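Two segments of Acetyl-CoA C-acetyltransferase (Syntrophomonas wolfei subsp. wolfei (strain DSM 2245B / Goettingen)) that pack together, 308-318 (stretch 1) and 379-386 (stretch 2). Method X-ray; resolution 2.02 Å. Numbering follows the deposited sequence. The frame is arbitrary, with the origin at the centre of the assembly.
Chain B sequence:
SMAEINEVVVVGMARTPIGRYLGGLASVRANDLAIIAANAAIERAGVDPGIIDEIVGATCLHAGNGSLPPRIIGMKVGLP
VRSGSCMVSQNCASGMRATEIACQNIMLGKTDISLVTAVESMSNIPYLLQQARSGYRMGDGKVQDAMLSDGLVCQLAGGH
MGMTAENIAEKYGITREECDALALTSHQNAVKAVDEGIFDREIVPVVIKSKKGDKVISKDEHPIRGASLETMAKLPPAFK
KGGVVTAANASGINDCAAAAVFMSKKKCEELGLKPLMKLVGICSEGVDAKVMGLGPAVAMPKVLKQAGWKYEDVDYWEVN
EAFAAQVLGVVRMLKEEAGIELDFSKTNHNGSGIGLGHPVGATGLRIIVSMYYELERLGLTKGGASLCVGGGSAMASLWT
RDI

Stretch 1, residues 308-318: GWKYEDVDYWE
Stretch 2 (379-386) GLTKGGAS

A single carboxylate oxygen starts the pairing of two parallel strands: Asp315 OD2 accepts from Thr381 N at 2.8 Å and from Lys382 N at 2.9 Å, while Lys382 O accepts from Asp315 N at 2.6 Å and, less closely, from Tyr316 N at 3.3 Å. Asp315 (phi/psi -78/-29, chi1 m, chi2 -28°) points toward stretch 2, and its CB lies 3.6 Å from Leu380 CB. Beyond this clamp, strands 316-318 and 382-386 run parallel, 19° between directions and 4.7 Å apart at closest approach, with extended backbones. Register pairs Tyr316 with Gly383, Trp317 with Gly384 and Glu318 with Ala385, CA atoms 4.6 to 5.0 Å apart. The ladder runs Gly384 N to Tyr316 O (3.1 Å), Glu318 N to Gly384 O (2.9 Å) and Ser386 N to Glu318 O (3.2 Å).

Trp317 (chi1 m, chi2 99°) lays its six-membered ring over Gly384, whose CA sits 4.1 Å from the ring centroid. Glycine suits this buried site: an ideal CB would come 2.7 Å from Trp317 CZ3, a clash. Val314 (chi1 t) fills the neighbouring space, CG1 3.5 Å from Gly384 N. On the face shared by Tyr316, Glu318 and Ala385, Tyr316 (chi1 t, chi2 70°) donates from OH to Glu318 OE2 at 2.5 Å, and its CB meets Leu380 CD1 at 4.1 Å; Glu318 takes m, m, -61°. The small Ala385 methyl lies 4.3 Å, CB to CB, from Glu318.

Nearer the surface, Lys382 (m, t, t, t) stretches across Trp309 (chi1 m, chi2 10°), its CD 3.9 Å from the six-membered ring centroid, over the face. Its NZ reaches a water at 3.0 Å, which donates weakly to Asp313 OD2 at 2.8 Å. That same OD2 accepts from Lys310 N at 2.8 Å, bracing the 3-10 segment 311-313.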

ATOM      1  N   GLY B 308      17.594  12.259  48.027  1.00 47.38           N
ATOM      2  CA  GLY B 308      18.512  12.236  49.147  1.00 48.66           C
ATOM      3  C   GLY B 308      19.166  10.899  49.397  1.00 50.33           C
ATOM      4  O   GLY B 308      19.729  10.688  50.475  1.00 53.53           O
ATOM      5  N   TRP B 309      19.108   9.986  48.434  1.00 48.62           N
ATOM      6  CA  TRP B 309      19.728   8.678  48.564  1.00 51.03           C
ATOM      7  C   TRP B 309      21.134   8.685  47.974  1.00 52.21           C
ATOM      8  O   TRP B 309      21.472   9.500  47.112  1.00 49.93           O
ATOM      9  CB  TRP B 309      18.901   7.607  47.851  1.00 49.64           C
ATOM     10  CG  TRP B 309      17.635   7.216  48.540  1.00 50.25           C
ATOM     11  CD1 TRP B 309      17.051   7.831  49.608  1.00 49.11           C
ATOM     12  CD2 TRP B 309      16.789   6.110  48.199  1.00 48.30           C
ATOM     13  NE1 TRP B 309      15.892   7.176  49.955  1.00 48.51           N
ATOM     14  CE2 TRP B 309      15.710   6.117  49.104  1.00 46.19           C
ATOM     15  CE3 TRP B 309      16.840   5.117  47.216  1.00 45.10           C
ATOM     16  CZ2 TRP B 309      14.691   5.167  49.056  1.00 46.56           C
ATOM     17  CZ3 TRP B 309      15.829   4.176  47.170  1.00 43.98           C
ATOM     18  CH2 TRP B 309      14.770   4.208  48.085  1.00 44.05           C
ATOM     19  N   LYS B 310      21.953   7.756  48.453  1.00 54.73           N
ATOM     20  CA  LYS B 310      23.209   7.407  47.808  1.00 56.04           C
ATOM     21  C   LYS B 310      23.010   6.125  47.010  1.00 54.44           C
ATOM     22  O   LYS B 310      22.134   5.312  47.319  1.00 49.19           O
ATOM     23  CB  LYS B 310      24.332   7.221  48.831  1.00 55.70           C
ATOM     24  CG  LYS B 310      24.662   8.464  49.656  1.00 55.69           C
ATOM     25  CD  LYS B 310      24.822   9.719  48.798  1.00 60.33           C
ATOM     26  CE  LYS B 310      25.856   9.541  47.692  1.00 59.03           C
ATOM     27  NZ  LYS B 310      25.943  10.742  46.813  1.00 54.31           N
ATOM     28  N   TYR B 311      23.825   5.954  45.968  1.00 55.20           N
ATOM     29  CA  TYR B 311      23.685   4.781  45.112  1.00 53.51           C
ATOM     30  C   TYR B 311      23.698   3.496  45.934  1.00 54.41           C
ATOM     31  O   TYR B 311      22.856   2.611  45.745  1.00 51.53           O
ATOM     32  CB  TYR B 311      24.800   4.753  44.067  1.00 52.79           C
ATOM     33  CG  TYR B 311      24.820   3.472  43.269  1.00 50.63           C
ATOM     34  CD1 TYR B 311      23.898   3.251  42.256  1.00 49.12           C
ATOM     35  CD2 TYR B 311      25.749   2.477  43.539  1.00 50.47           C
ATOM     36  CE1 TYR B 311      23.904   2.080  41.528  1.00 47.51           C
ATOM     37  CE2 TYR B 311      25.765   1.302  42.815  1.00 50.17           C
ATOM     38  CZ  TYR B 311      24.840   1.109  41.812  1.00 47.84           C
ATOM     39  OH  TYR B 311      24.848  -0.061  41.089  1.00 47.39           O
ATOM     40  N   GLU B 312      24.653   3.386  46.861  1.00 55.98           N
ATOM     41  CA  GLU B 312      24.786   2.188  47.681  1.00 56.17           C
ATOM     42  C   GLU B 312      23.580   1.945  48.580  1.00 55.34           C
ATOM     43  O   GLU B 312      23.488   0.868  49.180  1.00 55.12           O
ATOM     44  CB  GLU B 312      26.054   2.275  48.540  1.00 57.69           C
ATOM     45  CG  GLU B 312      26.183   3.550  49.373  1.00 61.57           C
ATOM     46  CD  GLU B 312      26.808   4.703  48.606  1.00 64.00           C
ATOM     47  OE1 GLU B 312      26.946   4.591  47.369  1.00 62.45           O
ATOM     48  OE2 GLU B 312      27.157   5.721  49.239  1.00 70.19           O
ATOM     49  N   ASP B 313      22.661   2.906  48.694  1.00 53.66           N
ATOM     50  CA  ASP B 313      21.469   2.701  49.509  1.00 52.75           C
ATOM     51  C   ASP B 313      20.451   1.802  48.818  1.00 50.51           C
ATOM     52  O   ASP B 313      19.661   1.134  49.495  1.00 48.16           O
ATOM     53  CB  ASP B 313      20.818   4.045  49.845  1.00 53.42           C
ATOM     54  CG  ASP B 313      21.680   4.902  50.751  1.00 55.72           C
ATOM     55  OD1 ASP B 313      22.530   4.341  51.475  1.00 53.09           O
ATOM     56  OD2 ASP B 313      21.505   6.140  50.742  1.00 57.46           O
ATOM     57  N   VAL B 314      20.451   1.770  47.486  1.00 48.37           N
ATOM     58  CA  VAL B 314      19.466   0.985  46.752  1.00 48.31           C
ATOM     59  C   VAL B 314      19.799  -0.495  46.883  1.00 46.99           C
ATOM     60  O   VAL B 314      20.935  -0.918  46.633  1.00 47.05           O
ATOM     61  CB  VAL B 314      19.422   1.421  45.281  1.00 46.30           C
ATOM     62  CG1 VAL B 314      18.242   0.778  44.568  1.00 43.10           C
ATOM     63  CG2 VAL B 314      19.353   2.938  45.185  1.00 47.13           C
ATOM     64  N   ASP B 315      18.801  -1.292  47.273  1.00 45.03           N
ATOM     65  CA  ASP B 315      19.028  -2.716  47.490  1.00 43.20           C
ATOM     66  C   ASP B 315      19.084  -3.496  46.183  1.00 44.22           C
ATOM     67  O   ASP B 315      19.759  -4.529  46.115  1.00 40.35           O
ATOM     68  CB  ASP B 315      17.933  -3.295  48.389  1.00 42.75           C
ATOM     69  CG  ASP B 315      17.976  -2.739  49.802  1.00 45.19           C
ATOM     70  OD1 ASP B 315      19.073  -2.359  50.266  1.00 43.12           O
ATOM     71  OD2 ASP B 315      16.910  -2.685  50.452  1.00 45.55           O
ATOM     72  N   TYR B 316      18.390  -3.034  45.145  1.00 41.05           N
ATOM     73  CA  TYR B 316      18.395  -3.735  43.869  1.00 41.34           C
ATOM     74  C   TYR B 316      18.052  -2.751  42.760  1.00 41.53           C
ATOM     75  O   TYR B 316      17.235  -1.847  42.957  1.00 40.80           O
ATOM     76  CB  TYR B 316      17.404  -4.905  43.870  1.00 39.27           C
ATOM     77  CG  TYR B 316      17.335  -5.641  42.554  1.00 38.57           C
ATOM     78  CD1 TYR B 316      18.398  -6.419  42.116  1.00 40.38           C
ATOM     79  CD2 TYR B 316      16.209  -5.557  41.746  1.00 39.19           C
ATOM     80  CE1 TYR B 316      18.342  -7.092  40.910  1.00 40.61           C
ATOM     81  CE2 TYR B 316      16.144  -6.229  40.540  1.00 41.87           C
ATOM     82  CZ  TYR B 316      17.213  -6.994  40.127  1.00 39.16           C
ATOM     83  OH  TYR B 316      17.154  -7.666  38.927  1.00 38.99           O
ATOM     84  N   TRP B 317      18.681  -2.938  41.602  1.00 40.29           N
ATOM     85  CA  TRP B 317      18.504  -2.071  40.447  1.00 43.03           C
ATOM     86  C   TRP B 317      18.027  -2.884  39.252  1.00 42.72           C
ATOM     87  O   TRP B 317      18.485  -4.009  39.031  1.00 41.46           O
ATOM     88  CB  TRP B 317      19.812  -1.367  40.074  1.00 43.06           C
ATOM     89  CG  TRP B 317      20.128  -0.156  40.891  1.00 45.60           C
ATOM     90  CD1 TRP B 317      20.972  -0.088  41.961  1.00 44.78           C
ATOM     91  CD2 TRP B 317      19.622   1.171  40.694  1.00 44.44           C
ATOM     92  NE1 TRP B 317      21.019   1.195  42.446  1.00 46.37           N
ATOM     93  CE2 TRP B 317      20.197   1.988  41.688  1.00 46.61           C
ATOM     94  CE3 TRP B 317      18.736   1.745  39.779  1.00 42.96           C
ATOM     95  CZ2 TRP B 317      19.916   3.349  41.791  1.00 44.68           C
ATOM     96  CZ3 TRP B 317      18.457   3.097  39.883  1.00 45.30           C
ATOM     97  CH2 TRP B 317      19.044   3.882  40.882  1.00 45.43           C
ATOM     98  N   GLU B 318      17.113  -2.305  38.478  1.00 42.08           N
ATOM     99  CA  GLU B 318      16.723  -2.832  37.172  1.00 40.10           C
ATOM    100  C   GLU B 318      17.112  -1.782  36.135  1.00 41.31           C
ATOM    101  O   GLU B 318      16.371  -0.820  35.909  1.00 40.85           O
ATOM    102  CB  GLU B 318      15.231  -3.145  37.108  1.00 39.14           C
ATOM    103  CG  GLU B 318      14.855  -4.524  37.619  1.00 39.56           C
ATOM    104  CD  GLU B 318      15.186  -5.627  36.631  1.00 47.55           C
ATOM    105  OE1 GLU B 318      14.634  -5.612  35.508  1.00 41.55           O
ATOM    106  OE2 GLU B 318      15.993  -6.515  36.981  1.00 41.32           O
ATOM    107  N   GLY B 379      13.553 -10.216  50.009  1.00 40.95           N
ATOM    108  CA  GLY B 379      13.287  -9.540  51.265  1.00 44.59           C
ATOM    109  C   GLY B 379      13.950  -8.191  51.395  1.00 45.86           C
ATOM    110  O   GLY B 379      14.188  -7.730  52.514  1.00 44.55           O
ATOM    111  N   LEU B 380      14.258  -7.539  50.275  1.00 42.65           N
ATOM    112  CA  LEU B 380      14.918  -6.246  50.292  1.00 44.89           C
ATOM    113  C   LEU B 380      13.884  -5.130  50.431  1.00 42.56           C
ATOM    114  O   LEU B 380      12.673  -5.367  50.452  1.00 41.09           O
ATOM    115  CB  LEU B 380      15.759  -6.067  49.030  1.00 42.59           C
ATOM    116  CG  LEU B 380      16.826  -7.139  48.793  1.00 48.18           C
ATOM    117  CD1 LEU B 380      17.337  -7.077  47.360  1.00 47.46           C
ATOM    118  CD2 LEU B 380      17.973  -6.999  49.786  1.00 49.47           C
ATOM    119  N   THR B 381      14.367  -3.891  50.514  1.00 42.98           N
ATOM    120  CA  THR B 381      13.518  -2.748  50.822  1.00 43.71           C
ATOM    121  C   THR B 381      13.542  -1.678  49.741  1.00 38.84           C
ATOM    122  O   THR B 381      12.477  -1.238  49.295  1.00 41.02           O
ATOM    123  CB  THR B 381      13.944  -2.131  52.167  1.00 50.30           C
ATOM    124  OG1 THR B 381      14.056  -3.162  53.158  1.00 46.27           O
ATOM    125  CG2 THR B 381      12.929  -1.093  52.630  1.00 44.55           C
ATOM    126  N   LYS B 382      14.721  -1.245  49.305  1.00 39.68           N
ATOM    127  CA  LYS B 382      14.861  -0.084  48.433  1.00 42.07           C
ATOM    128  C   LYS B 382      15.256  -0.532  47.032  1.00 40.96           C
ATOM    129  O   LYS B 382      16.280  -1.200  46.853  1.00 39.62           O
ATOM    130  CB  LYS B 382      15.897   0.886  49.003  1.00 44.10           C
ATOM    131  CG  LYS B 382      15.482   1.506  50.331  1.00 42.53           C
ATOM    132  CD  LYS B 382      16.530   2.471  50.859  1.00 48.11           C
ATOM    133  CE  LYS B 382      16.112   3.058  52.198  1.00 49.18           C
ATOM    134  NZ  LYS B 382      17.257   3.666  52.932  1.00 54.34           N
ATOM    135  N   GLY B 383      14.449  -0.148  46.041  1.00 39.82           N
ATOM    136  CA  GLY B 383      14.713  -0.509  44.666  1.00 38.67           C
ATOM    137  C   GLY B 383      14.732   0.711  43.766  1.00 37.97           C
ATOM    138  O   GLY B 383      14.206   1.773  44.099  1.00 35.25           O
ATOM    139  N   GLY B 384      15.354   0.535  42.609  1.00 38.95           N
ATOM    140  CA  GLY B 384      15.425   1.591  41.614  1.00 38.45           C
ATOM    141  C   GLY B 384      15.418   1.003  40.223  1.00 41.47           C
ATOM    142  O   GLY B 384      15.865  -0.128  40.005  1.00 42.06           O
ATOM    143  N   ALA B 385      14.899   1.777  39.273  1.00 38.05           N
ATOM    144  CA  ALA B 385      14.811   1.344  37.885  1.00 38.80           C
ATOM    145  C   ALA B 385      15.086   2.527  36.974  1.00 39.51           C
ATOM    146  O   ALA B 385      14.552   3.619  37.190  1.00 35.76           O
ATOM    147  CB  ALA B 385      13.434   0.745  37.577  1.00 38.80           C
ATOM    148  N   SER B 386      15.917   2.304  35.958  1.00 38.71           N
ATOM    149  CA  SER B 386      16.266   3.343  34.999  1.00 38.39           C
ATOM    150  C   SER B 386      16.489   2.695  33.641  1.00 37.52           C
ATOM    151  O   SER B 386      16.669   1.479  33.535  1.00 38.04           O
ATOM    152  CB  SER B 386      17.514   4.116  35.436  1.00 39.59           C
ATOM    153  OG  SER B 386      17.813   5.158  34.523  1.00 39.98           O
TER
HETATM  154  O   HOH W   1      18.791   5.773  51.481  1.00 50.73           O